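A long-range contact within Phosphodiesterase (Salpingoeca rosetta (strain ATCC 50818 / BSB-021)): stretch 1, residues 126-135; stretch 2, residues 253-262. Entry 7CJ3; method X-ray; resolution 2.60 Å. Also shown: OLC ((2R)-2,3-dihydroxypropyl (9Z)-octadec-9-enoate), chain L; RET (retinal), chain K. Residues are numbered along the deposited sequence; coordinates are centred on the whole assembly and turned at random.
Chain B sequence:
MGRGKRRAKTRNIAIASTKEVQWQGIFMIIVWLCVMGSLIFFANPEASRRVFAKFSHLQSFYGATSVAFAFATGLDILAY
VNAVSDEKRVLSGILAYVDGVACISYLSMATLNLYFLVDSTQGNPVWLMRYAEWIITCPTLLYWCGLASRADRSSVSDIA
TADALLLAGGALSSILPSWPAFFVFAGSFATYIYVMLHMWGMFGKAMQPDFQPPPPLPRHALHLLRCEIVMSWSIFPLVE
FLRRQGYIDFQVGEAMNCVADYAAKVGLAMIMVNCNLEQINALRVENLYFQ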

ATOM      1  N   VAL B 126       4.555 -24.613  -4.243  1.00 29.47           N
ATOM      2  CA  VAL B 126       5.016 -24.196  -2.898  1.00 29.24           C
ATOM      3  C   VAL B 126       6.158 -23.195  -3.100  1.00 30.75           C
ATOM      4  O   VAL B 126       7.268 -23.604  -3.466  1.00 37.04           O
ATOM      5  CB  VAL B 126       5.486 -25.420  -2.091  1.00 28.18           C
ATOM      6  CG1 VAL B 126       5.768 -25.081  -0.630  1.00 29.10           C
ATOM      7  CG2 VAL B 126       4.496 -26.555  -2.199  1.00 27.40           C
ATOM      8  N   TRP B 127       5.885 -21.913  -2.878  1.00 30.22           N
ATOM      9  CA  TRP B 127       6.839 -20.809  -3.133  1.00 26.88           C
ATOM     10  C   TRP B 127       7.824 -20.757  -1.969  1.00 26.62           C
ATOM     11  O   TRP B 127       7.439 -20.217  -0.874  1.00 26.35           O
ATOM     12  CB  TRP B 127       6.092 -19.497  -3.279  1.00 25.13           C
ATOM     13  CG  TRP B 127       5.099 -19.441  -4.399  1.00 25.37           C
ATOM     14  CD1 TRP B 127       3.795 -19.037  -4.305  1.00 27.09           C
ATOM     15  CD2 TRP B 127       5.331 -19.697  -5.796  1.00 26.35           C
ATOM     16  NE1 TRP B 127       3.203 -19.036  -5.538  1.00 26.30           N
ATOM     17  CE2 TRP B 127       4.113 -19.449  -6.470  1.00 27.05           C
ATOM     18  CE3 TRP B 127       6.442 -20.092  -6.550  1.00 25.40           C
ATOM     19  CZ2 TRP B 127       3.976 -19.605  -7.853  1.00 29.07           C
ATOM     20  CZ3 TRP B 127       6.295 -20.257  -7.913  1.00 25.14           C
ATOM     21  CH2 TRP B 127       5.089 -19.999  -8.564  1.00 26.50           C
ATOM     22  N   LEU B 128       9.051 -21.260  -2.195  1.00 24.24           N
ATOM     23  CA  LEU B 128      10.122 -21.311  -1.165  1.00 23.41           C
ATOM     24  C   LEU B 128      10.600 -19.888  -0.832  1.00 22.35           C
ATOM     25  O   LEU B 128      11.103 -19.637   0.297  1.00 19.78           O
ATOM     26  CB  LEU B 128      11.239 -22.178  -1.743  1.00 25.21           C
ATOM     27  CG  LEU B 128      10.892 -23.671  -1.843  1.00 26.06           C
ATOM     28  CD1 LEU B 128      11.824 -24.404  -2.811  1.00 25.44           C
ATOM     29  CD2 LEU B 128      10.929 -24.315  -0.459  1.00 26.36           C
ATOM     30  N   MET B 129      10.409 -18.961  -1.767  1.00 22.24           N
ATOM     31  CA  MET B 129      10.768 -17.526  -1.584  1.00 22.96           C
ATOM     32  C   MET B 129       9.845 -16.881  -0.536  1.00 19.30           C
ATOM     33  O   MET B 129      10.370 -16.209   0.365  1.00 17.62           O
ATOM     34  CB  MET B 129      10.711 -16.759  -2.909  1.00 25.94           C
ATOM     35  CG  MET B 129      11.167 -15.316  -2.795  1.00 29.33           C
ATOM     36  SD  MET B 129      12.913 -15.092  -2.399  1.00 33.87           S
ATOM     37  CE  MET B 129      13.541 -15.162  -4.077  1.00 37.02           C
ATOM     38  N   ARG B 130       8.534 -17.119  -0.602  1.00 17.79           N
ATOM     39  CA  ARG B 130       7.602 -16.633   0.451  1.00 17.29           C
ATOM     40  C   ARG B 130       8.034 -17.224   1.799  1.00 18.66           C
ATOM     41  O   ARG B 130       8.237 -16.424   2.741  1.00 18.39           O
ATOM     42  CB  ARG B 130       6.138 -16.919   0.144  1.00 15.58           C
ATOM     43  CG  ARG B 130       5.188 -16.216   1.111  1.00 16.00           C
ATOM     44  CD  ARG B 130       3.754 -16.135   0.585  1.00 15.89           C
ATOM     45  NE  ARG B 130       3.299 -17.421   0.073  1.00 15.40           N
ATOM     46  CZ  ARG B 130       2.421 -17.587  -0.919  1.00 16.74           C
ATOM     47  NH1 ARG B 130       1.828 -16.545  -1.500  1.00 18.61           N
ATOM     48  NH2 ARG B 130       2.110 -18.806  -1.314  1.00 16.46           N
ATOM     49  N   TYR B 131       8.234 -18.542   1.877  1.00 18.04           N
ATOM     50  CA  TYR B 131       8.705 -19.212   3.119  1.00 18.69           C
ATOM     51  C   TYR B 131      10.041 -18.588   3.571  1.00 17.71           C
ATOM     52  O   TYR B 131      10.155 -18.254   4.772  1.00 19.52           O
ATOM     53  CB  TYR B 131       8.766 -20.734   2.926  1.00 19.82           C
ATOM     54  CG  TYR B 131       7.442 -21.442   3.086  1.00 20.57           C
ATOM     55  CD1 TYR B 131       6.860 -21.618   4.350  1.00 20.93           C
ATOM     56  CD2 TYR B 131       6.774 -21.974   1.991  1.00 20.97           C
ATOM     57  CE1 TYR B 131       5.649 -22.273   4.515  1.00 20.16           C
ATOM     58  CE2 TYR B 131       5.566 -22.646   2.136  1.00 21.14           C
ATOM     59  CZ  TYR B 131       4.998 -22.796   3.399  1.00 21.83           C
ATOM     60  OH  TYR B 131       3.808 -23.467   3.539  1.00 22.73           O
ATOM     61  N   ALA B 132      10.985 -18.351   2.656  1.00 16.19           N
ATOM     62  CA  ALA B 132      12.278 -17.689   2.959  1.00 16.42           C
ATOM     63  C   ALA B 132      12.075 -16.306   3.569  1.00 16.49           C
ATOM     64  O   ALA B 132      12.658 -16.019   4.606  1.00 17.40           O
ATOM     65  CB  ALA B 132      13.116 -17.596   1.707  1.00 17.27           C
ATOM     66  N   GLU B 133      11.303 -15.450   2.912  1.00 17.88           N
ATOM     67  CA  GLU B 133      10.871 -14.135   3.459  1.00 19.06           C
ATOM     68  C   GLU B 133      10.329 -14.277   4.902  1.00 20.17           C
ATOM     69  O   GLU B 133      10.788 -13.547   5.816  1.00 17.42           O
ATOM     70  CB  GLU B 133       9.771 -13.582   2.555  1.00 19.30           C
ATOM     71  CG  GLU B 133       9.234 -12.252   3.040  1.00 21.57           C
ATOM     72  CD  GLU B 133       7.723 -12.096   2.976  1.00 23.45           C
ATOM     73  OE1 GLU B 133       7.101 -12.667   2.052  1.00 22.76           O
ATOM     74  OE2 GLU B 133       7.176 -11.401   3.862  1.00 26.24           O
ATOM     75  N   TRP B 134       9.344 -15.169   5.088  1.00 21.22           N
ATOM     76  CA  TRP B 134       8.688 -15.435   6.390  1.00 21.57           C
ATOM     77  C   TRP B 134       9.743 -15.808   7.447  1.00 23.69           C
ATOM     78  O   TRP B 134       9.683 -15.235   8.575  1.00 22.22           O
ATOM     79  CB  TRP B 134       7.574 -16.489   6.256  1.00 20.37           C
ATOM     80  CG  TRP B 134       6.347 -16.015   5.523  1.00 19.43           C
ATOM     81  CD1 TRP B 134       6.117 -14.755   5.024  1.00 19.80           C
ATOM     82  CD2 TRP B 134       5.177 -16.794   5.183  1.00 17.93           C
ATOM     83  NE1 TRP B 134       4.897 -14.704   4.402  1.00 19.79           N
ATOM     84  CE2 TRP B 134       4.292 -15.935   4.492  1.00 18.00           C
ATOM     85  CE3 TRP B 134       4.768 -18.114   5.413  1.00 17.44           C
ATOM     86  CZ2 TRP B 134       3.059 -16.372   4.010  1.00 15.80           C
ATOM     87  CZ3 TRP B 134       3.528 -18.532   4.970  1.00 15.77           C
ATOM     88  CH2 TRP B 134       2.709 -17.675   4.237  1.00 15.38           C
ATOM     89  N   ILE B 135      10.691 -16.684   7.101  1.00 23.85           N
ATOM     90  CA  ILE B 135      11.728 -17.189   8.051  1.00 24.86           C
ATOM     91  C   ILE B 135      12.743 -16.089   8.406  1.00 26.11           C
ATOM     92  O   ILE B 135      13.269 -16.125   9.561  1.00 25.06           O
ATOM     93  CB  ILE B 135      12.400 -18.451   7.476  1.00 26.51           C
ATOM     94  CG1 ILE B 135      11.461 -19.654   7.634  1.00 24.92           C
ATOM     95  CG2 ILE B 135      13.774 -18.703   8.109  1.00 25.81           C
ATOM     96  CD1 ILE B 135      11.718 -20.796   6.644  1.00 25.86           C
ATOM     97  N   GLY B 253      -6.380 -18.269  -2.629  1.00 22.47           N
ATOM     98  CA  GLY B 253      -5.425 -18.379  -1.504  1.00 22.87           C
ATOM     99  C   GLY B 253      -4.230 -17.429  -1.617  1.00 22.45           C
ATOM    100  O   GLY B 253      -3.834 -16.829  -0.579  1.00 20.67           O
ATOM    101  N   GLU B 254      -3.649 -17.303  -2.817  1.00 21.67           N
ATOM    102  CA  GLU B 254      -2.473 -16.425  -3.076  1.00 22.27           C
ATOM    103  C   GLU B 254      -2.848 -14.970  -2.787  1.00 21.86           C
ATOM    104  O   GLU B 254      -2.051 -14.265  -2.108  1.00 21.57           O
ATOM    105  CB  GLU B 254      -1.967 -16.664  -4.503  1.00 21.79           C
ATOM    106  CG  GLU B 254      -1.235 -17.999  -4.636  1.00 22.24           C
ATOM    107  CD  GLU B 254      -0.189 -18.199  -3.553  1.00 22.03           C
ATOM    108  OE1 GLU B 254      -0.481 -18.904  -2.588  1.00 24.55           O
ATOM    109  OE2 GLU B 254       0.891 -17.603  -3.645  1.00 23.18           O
ATOM    110  N   ALA B 255      -4.046 -14.560  -3.220  1.00 19.58           N
ATOM    111  CA  ALA B 255      -4.610 -13.215  -2.977  1.00 19.23           C
ATOM    112  C   ALA B 255      -4.684 -12.971  -1.467  1.00 18.71           C
ATOM    113  O   ALA B 255      -4.158 -11.975  -0.979  1.00 16.25           O
ATOM    114  CB  ALA B 255      -5.962 -13.096  -3.635  1.00 18.44           C
ATOM    115  N   MET B 256      -5.293 -13.896  -0.733  1.00 21.40           N
ATOM    116  CA  MET B 256      -5.476 -13.722   0.728  1.00 24.24           C
ATOM    117  C   MET B 256      -4.090 -13.627   1.380  1.00 25.26           C
ATOM    118  O   MET B 256      -3.920 -12.780   2.275  1.00 25.70           O
ATOM    119  CB  MET B 256      -6.300 -14.869   1.317  1.00 26.24           C
ATOM    120  CG  MET B 256      -7.735 -14.878   0.796  1.00 28.48           C
ATOM    121  SD  MET B 256      -8.763 -16.315   1.295  1.00 36.59           S
ATOM    122  CE  MET B 256      -8.493 -16.374   3.067  1.00 36.53           C
ATOM    123  N   ASN B 257      -3.108 -14.406   0.894  1.00 25.00           N
ATOM    124  CA  ASN B 257      -1.747 -14.443   1.482  1.00 23.64           C
ATOM    125  C   ASN B 257      -1.083 -13.072   1.334  1.00 22.94           C
ATOM    126  O   ASN B 257      -0.566 -12.557   2.351  1.00 21.17           O
ATOM    127  CB  ASN B 257      -0.903 -15.543   0.864  1.00 22.40           C
ATOM    128  CG  ASN B 257      -1.161 -16.892   1.494  1.00 22.42           C
ATOM    129  OD1 ASN B 257      -1.244 -17.021   2.714  1.00 22.43           O
ATOM    130  ND2 ASN B 257      -1.237 -17.914   0.659  1.00 23.88           N
ATOM    131  N   CYS B 258      -1.143 -12.508   0.121  1.00 23.02           N
ATOM    132  CA  CYS B 258      -0.574 -11.183  -0.251  1.00 23.94           C
ATOM    133  C   CYS B 258      -1.143 -10.082   0.647  1.00 23.91           C
ATOM    134  O   CYS B 258      -0.327  -9.302   1.214  1.00 20.86           O
ATOM    135  CB  CYS B 258      -0.864 -10.847  -1.706  1.00 23.38           C
ATOM    136  SG  CYS B 258      -0.064 -12.004  -2.843  1.00 27.89           S
ATOM    137  N   VAL B 259      -2.477 -10.058   0.787  1.00 21.77           N
ATOM    138  CA  VAL B 259      -3.215  -9.070   1.626  1.00 21.84           C
ATOM    139  C   VAL B 259      -2.817  -9.242   3.102  1.00 19.48           C
ATOM    140  O   VAL B 259      -2.553  -8.226   3.759  1.00 18.08           O
ATOM    141  CB  VAL B 259      -4.743  -9.184   1.416  1.00 22.81           C
ATOM    142  CG1 VAL B 259      -5.513  -8.139   2.235  1.00 22.38           C
ATOM    143  CG2 VAL B 259      -5.123  -9.065  -0.061  1.00 22.85           C
ATOM    144  N   ALA B 260      -2.776 -10.484   3.594  1.00 19.32           N
ATOM    145  CA  ALA B 260      -2.344 -10.878   4.963  1.00 19.09           C
ATOM    146  C   ALA B 260      -0.904 -10.439   5.224  1.00 18.01           C
ATOM    147  O   ALA B 260      -0.635  -9.767   6.261  1.00 16.06           O
ATOM    148  CB  ALA B 260      -2.443 -12.378   5.110  1.00 19.11           C
ATOM    149  N   ASP B 261       0.006 -10.831   4.329  1.00 17.77           N
ATOM    150  CA  ASP B 261       1.444 -10.501   4.491  1.00 18.37           C
ATOM    151  C   ASP B 261       1.573  -8.991   4.710  1.00 17.30           C
ATOM    152  O   ASP B 261       2.129  -8.580   5.738  1.00 15.86           O
ATOM    153  CB  ASP B 261       2.263 -10.948   3.288  1.00 19.56           C
ATOM    154  CG  ASP B 261       3.727 -11.170   3.621  1.00 21.24           C
ATOM    155  OD1 ASP B 261       4.157 -10.750   4.712  1.00 24.45           O
ATOM    156  OD2 ASP B 261       4.426 -11.785   2.802  1.00 24.76           O
ATOM    157  N   TYR B 262       1.026  -8.210   3.773  1.00 17.51           N
ATOM    158  CA  TYR B 262       1.047  -6.736   3.782  1.00 17.53           C
ATOM    159  C   TYR B 262       0.424  -6.235   5.086  1.00 18.86           C
ATOM    160  O   TYR B 262       1.071  -5.424   5.788  1.00 20.02           O
ATOM    161  CB  TYR B 262       0.331  -6.171   2.561  1.00 18.73           C
ATOM    162  CG  TYR B 262       0.370  -4.664   2.549  1.00 20.68           C
ATOM    163  CD1 TYR B 262       1.551  -3.981   2.318  1.00 23.01           C
ATOM    164  CD2 TYR B 262      -0.759  -3.915   2.825  1.00 22.90           C
ATOM    165  CE1 TYR B 262       1.600  -2.595   2.340  1.00 25.06           C
ATOM    166  CE2 TYR B 262      -0.730  -2.534   2.831  1.00 24.32           C
ATOM    167  CZ  TYR B 262       0.455  -1.871   2.608  1.00 26.46           C
ATOM    168  OH  TYR B 262       0.495  -0.508   2.637  1.00 34.24           O
TER
HETATM  169  C18 OLC L 402      -2.342  -3.612   0.227  1.00 33.55           C
HETATM  170  C10 OLC L 402      -4.698  -9.436  -4.020  1.00 34.14           C
HETATM  171  C9  OLC L 402      -6.022  -9.209  -3.952  1.00 35.11           C
HETATM  172  C17 OLC L 402      -1.456  -4.606  -0.521  1.00 30.89           C
HETATM  173  C11 OLC L 402      -3.679  -8.442  -4.525  1.00 28.89           C
HETATM  174  C8  OLC L 402      -6.555  -7.865  -4.390  1.00 35.18           C
HETATM  175  C24 OLC L 402     -10.992 -13.908 -13.583  1.00 51.07           C
HETATM  176  C16 OLC L 402      -1.638  -4.353  -1.971  1.00 27.12           C
HETATM  177  C12 OLC L 402      -2.641  -8.420  -3.471  1.00 26.22           C
HETATM  178  C7  OLC L 402      -8.013  -7.762  -4.076  1.00 32.42           C
HETATM  179  C15 OLC L 402      -3.035  -4.825  -2.376  1.00 28.67           C
HETATM  180  C13 OLC L 402      -2.158  -7.035  -3.184  1.00 25.96           C
HETATM  181  C6  OLC L 402      -8.780  -8.882  -4.765  1.00 35.21           C
HETATM  182  C14 OLC L 402      -3.235  -6.341  -2.400  1.00 28.39           C
HETATM  183  C5  OLC L 402      -8.713  -8.942  -6.271  1.00 33.35           C
HETATM  184  C4  OLC L 402      -8.382 -10.357  -6.639  1.00 36.95           C
HETATM  185  C3  OLC L 402      -8.514 -10.538  -8.147  1.00 40.17           C
HETATM  186  C2  OLC L 402      -9.952 -10.496  -8.622  1.00 43.73           C
HETATM  187  C21 OLC L 402     -11.297 -12.889 -11.396  1.00 51.91           C
HETATM  188  C1  OLC L 402     -10.190 -11.737  -9.435  1.00 52.71           C
HETATM  189  C22 OLC L 402     -10.467 -12.783 -12.658  1.00 52.22           C
HETATM  190  O19 OLC L 402      -9.609 -12.765  -9.094  1.00 60.36           O
HETATM  191  O25 OLC L 402     -10.015 -14.328 -14.558  1.00 44.97           O
HETATM  192  O23 OLC L 402     -10.520 -11.418 -13.216  1.00 47.09           O
HETATM  193  O20 OLC L 402     -11.078 -11.715 -10.608  1.00 56.02           O
HETATM  194  C1  RET K 401       1.974 -21.992   8.060  1.00 29.15           C
HETATM  195  C2  RET K 401       1.978 -23.520   7.983  1.00 29.76           C
HETATM  196  C3  RET K 401       0.811 -24.157   8.595  1.00 31.07           C
HETATM  197  C4  RET K 401       0.660 -23.740  10.042  1.00 31.92           C
HETATM  198  C5  RET K 401       1.048 -22.319  10.347  1.00 32.09           C
HETATM  199  C6  RET K 401       1.535 -21.458   9.421  1.00 30.22           C
HETATM  200  C7  RET K 401       1.672 -20.038   9.774  1.00 32.56           C
HETATM  201  C8  RET K 401       2.267 -19.009   9.051  1.00 39.48           C
HETATM  202  C9  RET K 401       2.596 -17.695   9.498  1.00 42.18           C
HETATM  203  C10 RET K 401       3.252 -16.748   8.672  1.00 42.36           C
HETATM  204  C11 RET K 401       3.468 -15.384   8.909  1.00 41.48           C
HETATM  205  C12 RET K 401       4.003 -14.411   8.073  1.00 38.01           C
HETATM  206  C13 RET K 401       4.251 -13.061   8.373  1.00 39.26           C
HETATM  207  C14 RET K 401       4.884 -12.242   7.456  1.00 43.06           C
HETATM  208  C15 RET K 401       5.655 -11.042   7.771  1.00 47.16           C
HETATM  209  C16 RET K 401       3.427 -21.585   7.754  1.00 27.63           C
HETATM  210  C17 RET K 401       1.060 -21.461   6.940  1.00 28.35           C
HETATM  211  C18 RET K 401       0.830 -21.983  11.807  1.00 32.07           C
HETATM  212  C19 RET K 401       2.242 -17.238  10.881  1.00 43.11           C
HETATM  213  C20 RET K 401       3.786 -12.540   9.698  1.00 38.26           C

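The two helices run nearly parallel, with 19° between their N-to-C directions, but their axes come no closer than 13.1 Å. Backbones at this distance cannot pack directly, so the contact is made by long or polar side chains reaching across the gap, and it buries only 304 Å² in total.

R130 covers the largest share. The CA-to-CB bond of R130 points toward the second helix, and the side chain leaves the backbone extended (chi1 and chi2 both t), then bends at chi3 (p) to bring the guanidinium against E254. The result is a salt bridge with two well-formed hydrogen bonds, R130 NH1 to E254 OE2 at 2.6 Å and R130 NH2 to E254 OE1 at 2.9 Å, so that the carboxylate meets the edge of the guanidinium, near its plane. Two planar, oppositely charged groups suit this paired arrangement, and burial of both makes mutual neutralisation valuable. E254 leaves its helix sideways, but its end comes nearer to the first stretch. ND2 of N257 lies over one face of the guanidinium and donates a weak hydrogen bond to OE1 of E254 (3.5 Å) within its own helix. The ring of W127 presents its edge to the same carboxylate, with CD1 3.3 Å from OE2 of E254.

Near the other end, the CA-to-CB bond of D261 points toward the first helix, and its OD2 receives a weak hydrogen bond from NE1 of W134 (3.4 Å). The indole approaches edge-on, which aims its N-H at the carboxylate, while one face of the ring lies against retinal. D261 also borders the chromophore, its OD1 3.2 Å from C14 of retinal. Less expected is E133, whose OE1 lies 2.9 Å from OD2 of D261. Both atoms are acceptors on acidic groups, so the approach brings like charges together and is not a hydrogen bond; both carboxylates have hydrogen-bonding partners elsewhere in the structure.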